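Local structure of cytolethal distending toxin subunit A (Haemophilus ducreyi, 1SR4) at the interface of chains A and B. The protein serves as a lectin-like subunit of a heterotrimeric genotoxin, probably pairing with CdtC to deliver the CdtB subunit into host cells. Numbering follows the deposited sequence. Chains: chain A, Cytolethal distending toxin subunit A; chain B, cytolethal distending toxin protein B.

The interface of chains A and B. Residues chain A 102-104, 111, 135; chain B 35, 261.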
loop_
_atom_site.group_PDB
_atom_site.type_symbol
_atom_site.label_atom_id
_atom_site.label_comp_id
_atom_site.label_asym_id
_atom_site.label_seq_id
_atom_site.Cartn_x
_atom_site.Cartn_y
_atom_site.Cartn_z
ATOM N N GLU A 102 -1.498 -11.173 9.447
ATOM C CA GLU A 102 -1.664 -10.380 10.667
ATOM C C GLU A 102 -0.338 -10.144 11.361
ATOM O O GLU A 102 0.616 -10.912 11.187
ATOM C CB GLU A 102 -2.539 -11.099 11.695
ATOM C CG GLU A 102 -3.771 -11.748 11.153
ATOM C CD GLU A 102 -4.609 -12.404 12.242
ATOM O OE1 GLU A 102 -4.039 -12.981 13.192
ATOM O OE2 GLU A 102 -5.849 -12.352 12.137
ATOM N N PRO A 103 -0.259 -9.070 12.166
ATOM C CA PRO A 103 0.986 -8.811 12.873
ATOM C C PRO A 103 1.145 -9.952 13.862
ATOM O O PRO A 103 0.159 -10.521 14.319
ATOM C CB PRO A 103 0.718 -7.472 13.563
ATOM C CG PRO A 103 -0.127 -6.766 12.554
ATOM C CD PRO A 103 -1.113 -7.864 12.169
ATOM N N GLY A 104 2.380 -10.303 14.180
ATOM C CA GLY A 104 2.591 -11.375 15.126
ATOM C C GLY A 104 2.701 -10.819 16.529
ATOM O O GLY A 104 2.410 -9.652 16.775
ATOM N N ARG A 111 2.217 -13.207 10.725
ATOM C CA ARG A 111 1.830 -14.600 10.719
ATOM C C ARG A 111 0.746 -14.709 9.655
ATOM O O ARG A 111 0.098 -13.706 9.312
ATOM C CB ARG A 111 1.305 -15.025 12.069
ATOM C CG ARG A 111 -0.059 -14.508 12.386
ATOM C CD ARG A 111 -0.613 -15.327 13.510
ATOM N NE ARG A 111 -1.957 -14.928 13.895
ATOM C CZ ARG A 111 -2.588 -15.430 14.948
ATOM N NH1 ARG A 111 -1.985 -16.345 15.695
ATOM N NH2 ARG A 111 -3.804 -15.001 15.259
ATOM N N LEU A 135 0.028 -17.438 19.085
ATOM C CA LEU A 135 0.860 -16.250 19.073
ATOM C C LEU A 135 2.162 -16.470 19.826
ATOM O O LEU A 135 3.078 -15.666 19.723
ATOM C CB LEU A 135 0.093 -15.061 19.671
ATOM C CG LEU A 135 -1.032 -14.458 18.819
ATOM C CD1 LEU A 135 -1.897 -13.532 19.669
ATOM C CD2 LEU A 135 -0.428 -13.702 17.650
ATOM N N GLN B 35 -7.930 -4.662 9.226
ATOM C CA GLN B 35 -6.680 -4.067 9.703
ATOM C C GLN B 35 -6.313 -2.747 9.014
ATOM O O GLN B 35 -5.200 -2.248 9.158
ATOM C CB GLN B 35 -5.544 -5.084 9.549
ATOM C CG GLN B 35 -5.845 -6.434 10.249
ATOM C CD GLN B 35 -4.792 -7.518 9.989
ATOM O OE1 GLN B 35 -3.790 -7.609 10.692
ATOM N NE2 GLN B 35 -5.022 -8.336 8.971
ATOM N N ARG B 261 -0.008 -6.729 20.291
ATOM C CA ARG B 261 -1.034 -7.690 20.650
ATOM C C ARG B 261 -0.496 -8.579 21.771
ATOM O O ARG B 261 0.670 -8.364 22.176
ATOM C CB ARG B 261 -1.464 -8.517 19.425
ATOM C CG ARG B 261 -0.359 -9.231 18.672
ATOM C CD ARG B 261 -0.886 -9.738 17.311
ATOM N NE ARG B 261 -2.205 -10.360 17.431
ATOM C CZ ARG B 261 -2.829 -11.002 16.448
ATOM N NH1 ARG B 261 -2.260 -11.120 15.256
ATOM N NH2 ARG B 261 -4.028 -11.527 16.655
ATOM O OXT ARG B 261 -1.241 -9.461 22.246
HETATM O O HOH W 1 2.321 -7.176 18.257
#
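B:Arg261, the C-terminal residue of CdtB, reaches into CdtA and turns its guanidinium toward the end of strand 99-103. Its NH1 donates to the backbone carbonyl of A:Pro103 (NH1 to O 2.7 Å), a bond that runs nearly along the C=O axis. The same nitrogen also forms a longer salt bridge to the carboxylate of A:Glu102 (NH1 to OE1 3.3 Å). Here the bond is straight, 168° at H, but OE1 is met from above the carboxylate plane, while both acceptors lie in the guanidinium plane of the arginine. A bend at chi3 (-44°) brings the tip to them, with CD packed against the carbonyls of A:Pro103 and A:Gly104. One face of the guanidinium is covered toward its rim by a methyl of A:Leu135, CD2 lying 3.8 Å from CZ of B:Arg261. At the other end of the patch the amide oxygen OE1 of B:Gln35 lies 3.8 Å from CB of A:Glu102, the two side chains crossing at about a right angle.

Behind this first shell, A:Arg111 on strand 110-114 grips A:Glu102 side-on, NE and NH2 both donating to OE1, each at 2.9 Å. OE1 thus accepts from two arginines, whose guanidinium planes stand 74° apart, and the shared carboxylate probably offsets the repulsion between them. A:Leu135 CD2 also lies 3.6 Å above the plane of the A:Arg111 guanidinium, offset toward its rim, so that one methyl packs on a face of both groups. A water links the backbone N of B:Arg261 to the carbonyl O of A:Gly104.

In this way the C-terminal arginine of the DNase I-like subunit docks on the ricin-type lectin subunit, contributing to the assembly of the heterotrimeric toxin.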